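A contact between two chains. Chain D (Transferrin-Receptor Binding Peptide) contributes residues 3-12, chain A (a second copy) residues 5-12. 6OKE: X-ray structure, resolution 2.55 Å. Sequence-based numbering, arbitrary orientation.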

ATOM      1  N   ARG D   3      -4.979  18.955 -14.192  1.00 48.24           N
ATOM      2  CA  ARG D   3      -3.607  19.489 -13.946  1.00 47.19           C
ATOM      3  C   ARG D   3      -3.049  18.894 -12.646  1.00 46.40           C
ATOM      4  O   ARG D   3      -3.564  17.840 -12.198  1.00 43.86           O
ATOM      5  CB  ARG D   3      -3.641  21.019 -13.887  1.00 47.52           C
ATOM      6  N   GLU D   4      -2.015  19.537 -12.086  1.00 73.04           N
ATOM      7  CA  GLU D   4      -1.410  19.211 -10.766  1.00 69.56           C
ATOM      8  C   GLU D   4      -2.471  19.369  -9.668  1.00 67.42           C
ATOM      9  O   GLU D   4      -2.384  18.642  -8.657  1.00 66.42           O
ATOM     10  CB  GLU D   4      -0.206  20.119 -10.508  1.00 72.64           C
ATOM     11  N   GLY D   5      -3.426  20.288  -9.858  1.00 66.75           N
ATOM     12  CA  GLY D   5      -4.591  20.479  -8.972  1.00 65.20           C
ATOM     13  C   GLY D   5      -5.500  19.262  -8.968  1.00 61.68           C
ATOM     14  O   GLY D   5      -5.828  18.765  -7.860  1.00 60.80           O
ATOM     15  N   CYS D   6      -5.898  18.796 -10.159  1.00 59.40           N
ATOM     16  CA  CYS D   6      -6.734  17.583 -10.383  1.00 56.37           C
ATOM     17  C   CYS D   6      -6.061  16.366  -9.743  1.00 52.66           C
ATOM     18  O   CYS D   6      -6.765  15.568  -9.095  1.00 52.06           O
ATOM     19  CB  CYS D   6      -6.915  17.331 -11.875  1.00 57.26           C
ATOM     20  SG  CYS D   6      -7.664  15.730 -12.280  1.00 56.18           S
ATOM     21  N   ALA D   7      -4.743  16.247  -9.919  1.00 51.36           N
ATOM     22  CA  ALA D   7      -3.927  15.089  -9.479  1.00 48.65           C
ATOM     23  C   ALA D   7      -4.030  14.926  -7.958  1.00 47.99           C
ATOM     24  O   ALA D   7      -4.148  13.772  -7.494  1.00 46.07           O
ATOM     25  CB  ALA D   7      -2.494  15.262  -9.916  1.00 48.72           C
ATOM     26  N   SER D   8      -3.988  16.035  -7.209  1.00 49.38           N
ATOM     27  CA  SER D   8      -4.051  16.042  -5.722  1.00 48.94           C
ATOM     28  C   SER D   8      -5.355  15.374  -5.269  1.00 47.81           C
ATOM     29  O   SER D   8      -5.304  14.573  -4.309  1.00 47.34           O
ATOM     30  CB  SER D   8      -3.902  17.430  -5.160  1.00 51.14           C
ATOM     31  OG  SER D   8      -5.096  18.174  -5.316  1.00 53.31           O
ATOM     32  N   ARG D   9      -6.458  15.639  -5.978  1.00 48.07           N
ATOM     33  CA  ARG D   9      -7.813  15.102  -5.668  1.00 47.44           C
ATOM     34  C   ARG D   9      -7.877  13.592  -5.935  1.00 44.96           C
ATOM     35  O   ARG D   9      -8.903  12.988  -5.548  1.00 44.94           O
ATOM     36  CB  ARG D   9      -8.881  15.833  -6.487  1.00 49.10           C
ATOM     37  CG  ARG D   9      -8.837  17.351  -6.359  1.00 51.63           C
ATOM     38  CD  ARG D   9     -10.185  17.997  -6.653  1.00 54.09           C
ATOM     39  NE  ARG D   9     -10.089  19.144  -7.549  1.00 56.19           N
ATOM     40  CZ  ARG D   9     -10.113  19.088  -8.879  1.00 56.66           C
ATOM     41  NH1 ARG D   9     -10.246  17.928  -9.505  1.00 54.98           N
ATOM     42  NH2 ARG D   9     -10.017  20.204  -9.584  1.00 58.85           N
ATOM     43  N   CYS D  10      -6.825  13.009  -6.523  1.00 43.42           N
ATOM     44  CA  CYS D  10      -6.697  11.560  -6.834  1.00 41.22           C
ATOM     45  C   CYS D  10      -5.791  10.868  -5.805  1.00 40.33           C
ATOM     46  O   CYS D  10      -5.736   9.633  -5.838  1.00 41.45           O
ATOM     47  CB  CYS D  10      -6.120  11.319  -8.226  1.00 40.60           C
ATOM     48  SG  CYS D  10      -7.094  11.984  -9.613  1.00 42.31           S
ATOM     49  N   MET D  11      -5.201  11.604  -4.855  1.00 41.11           N
ATOM     50  CA  MET D  11      -4.424  11.012  -3.733  1.00 40.47           C
ATOM     51  C   MET D  11      -5.373  10.208  -2.824  1.00 38.96           C
ATOM     52  O   MET D  11      -4.970   9.130  -2.308  1.00 39.79           O
ATOM     53  CB  MET D  11      -3.719  12.117  -2.937  1.00 43.56           C
ATOM     54  CG  MET D  11      -2.521  11.654  -2.113  1.00 44.68           C
ATOM     55  SD  MET D  11      -1.347  10.610  -3.021  1.00 45.83           S
ATOM     56  CE  MET D  11      -0.154  10.213  -1.743  1.00 45.91           C
ATOM     57  N   LYS D  12      -6.602  10.705  -2.656  1.00 37.96           N
ATOM     58  CA  LYS D  12      -7.678  10.052  -1.870  1.00 37.02           C
ATOM     59  C   LYS D  12      -7.908   8.627  -2.390  1.00 34.73           C
ATOM     60  O   LYS D  12      -8.266   7.756  -1.580  1.00 34.30           O
ATOM     61  CB  LYS D  12      -8.957  10.895  -1.916  1.00 38.63           C
ATOM     62  CG  LYS D  12      -9.710  10.933  -3.240  1.00 38.53           C
ATOM     63  CD  LYS D  12     -10.992  11.740  -3.126  1.00 40.84           C
ATOM     64  CE  LYS D  12     -12.088  11.317  -4.089  1.00 41.31           C
ATOM     65  NZ  LYS D  12     -13.416  11.869  -3.711  1.00 43.58           N
TER
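Chain A, residues 5-12: GCASRCMK

The two copies meet through the same short segment of each chain, and the register runs in opposite senses across the contact: the CA of D:Glu4 lies 4.5 Å from the CA of A:Ser8, while the CA of D:Ser8 lies 5.1 Å from the CA of A:Gly5. Chain D is helical from D:Glu4 to about D:Ser8, passes through a type I turn from D:Ser8 to D:Met11, and enters a second helix. Chain A approaches with a loop leading into a 3-10 segment through A:Cys10, followed by a helix that begins near A:Met11, as the later helix of chain D does near D:Met11.

At the start of the chain D helix, D:Glu4 is modelled only to CB, and this atom sits 3.4 Å from the CB of A:Ser8. The helix then turns D:Gly5 and D:Cys6 off the contact and brings D:Ala7 back onto it, with its CA-to-CB bond pointing toward chain A. The CB of D:Ala7 packs 3.7 Å from the backbone N of A:Ser8 and 3.8 Å from CG of A:Met11. The CA-to-CB bond of A:Ala7 points back toward chain D, so that the two alanine CB atoms lie 4.2 Å apart; the CB of A:Ala7 is also 3.0 Å from the carbonyl O of D:Ala7, a close C-to-O contact.

The CA-to-CB bond of D:Ser8 is sideways to chain A, and its OG is hydrogen-bonded to the O of D:Gly5 at 2.7 Å within its own chain. That of D:Arg9 points away, and the turn brings D:Met11 to the contact. Its side chain (chi1 t, chi2 p, chi3 t) bends at chi2 and places CG, SD and CE against A:Gly5, A:Ala7 and A:Cys6: CG is 3.6 Å from the N of A:Gly5, SD 4.2 Å from the CB of A:Ala7, and CE 3.6 Å from SG of A:Cys6. No hydrogen bond links the modelled atoms of the two stretches, which together bury 369 Å² through close packing.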

ATOM      1  N   GLY A   5      -1.519  15.135  -1.848  1.00 69.21           N
ATOM      2  CA  GLY A   5      -0.645  16.330  -1.984  1.00 70.45           C
ATOM      3  C   GLY A   5       0.448  16.122  -3.019  1.00 68.17           C
ATOM      4  O   GLY A   5       0.591  16.986  -3.899  1.00 69.11           O
ATOM      5  N   CYS A   6       1.188  15.010  -2.916  1.00 67.14           N
ATOM      6  CA  CYS A   6       2.373  14.671  -3.756  1.00 65.53           C
ATOM      7  C   CYS A   6       1.968  14.036  -5.094  1.00 64.28           C
ATOM      8  O   CYS A   6       2.893  13.628  -5.836  1.00 64.97           O
ATOM      9  CB  CYS A   6       3.304  13.704  -3.025  1.00 64.83           C
ATOM     10  SG  CYS A   6       2.709  11.992  -2.973  1.00 63.51           S
ATOM     11  N   ALA A   7       0.665  13.902  -5.372  1.00 63.75           N
ATOM     12  CA  ALA A   7       0.114  13.134  -6.509  1.00 61.59           C
ATOM     13  C   ALA A   7       0.621  13.727  -7.827  1.00 59.96           C
ATOM     14  O   ALA A   7       0.975  12.935  -8.718  1.00 60.93           O
ATOM     15  CB  ALA A   7      -1.392  13.120  -6.446  1.00 63.96           C
ATOM     16  N   SER A   8       0.655  15.060  -7.936  1.00 59.64           N
ATOM     17  CA  SER A   8       1.116  15.797  -9.141  1.00 58.98           C
ATOM     18  C   SER A   8       2.550  15.378  -9.482  1.00 55.98           C
ATOM     19  O   SER A   8       2.823  15.170 -10.674  1.00 57.29           O
ATOM     20  CB  SER A   8       1.006  17.293  -8.963  1.00 63.68           C
ATOM     21  OG  SER A   8       2.041  17.788  -8.125  1.00 66.00           O
ATOM     22  N   ARG A   9       3.410  15.201  -8.470  1.00 53.04           N
ATOM     23  CA  ARG A   9       4.846  14.828  -8.628  1.00 49.41           C
ATOM     24  C   ARG A   9       4.977  13.400  -9.177  1.00 45.18           C
ATOM     25  O   ARG A   9       6.116  13.025  -9.556  1.00 43.61           O
ATOM     26  CB  ARG A   9       5.591  14.956  -7.295  1.00 50.05           C
ATOM     27  N   CYS A  10       3.874  12.627  -9.210  1.00 42.00           N
ATOM     28  CA  CYS A  10       3.836  11.230  -9.728  1.00 38.61           C
ATOM     29  C   CYS A  10       3.119  11.167 -11.081  1.00 37.31           C
ATOM     30  O   CYS A  10       2.931  10.070 -11.589  1.00 35.69           O
ATOM     31  CB  CYS A  10       3.180  10.276  -8.734  1.00 38.26           C
ATOM     32  SG  CYS A  10       4.106  10.065  -7.184  1.00 39.28           S
ATOM     33  N   MET A  11       2.733  12.308 -11.643  1.00 38.19           N
ATOM     34  CA  MET A  11       1.953  12.370 -12.909  1.00 37.70           C
ATOM     35  C   MET A  11       2.861  11.929 -14.057  1.00 36.52           C
ATOM     36  O   MET A  11       2.347  11.276 -14.986  1.00 36.27           O
ATOM     37  CB  MET A  11       1.403  13.771 -13.189  1.00 40.65           C
ATOM     38  CG  MET A  11       0.082  14.047 -12.481  1.00 42.91           C
ATOM     39  SD  MET A  11      -1.225  12.825 -12.857  1.00 42.30           S
ATOM     40  CE  MET A  11      -1.652  13.297 -14.534  1.00 42.43           C
ATOM     41  N   LYS A  12       4.161  12.226 -13.986  1.00 35.57           N
ATOM     42  CA  LYS A  12       5.159  11.815 -15.012  1.00 35.02           C
ATOM     43  C   LYS A  12       5.145  10.290 -15.156  1.00 33.14           C
ATOM     44  O   LYS A  12       5.400   9.795 -16.269  1.00 34.29           O
ATOM     45  CB  LYS A  12       6.552  12.350 -14.669  1.00 36.42           C
ATOM     46  CG  LYS A  12       7.236  11.742 -13.462  1.00 35.74           C
ATOM     47  CD  LYS A  12       8.336  12.636 -12.928  1.00 38.18           C
ATOM     48  CE  LYS A  12       9.114  11.997 -11.802  1.00 38.50           C
ATOM     49  NZ  LYS A  12       9.841  10.790 -12.267  1.00 38.60           N
TER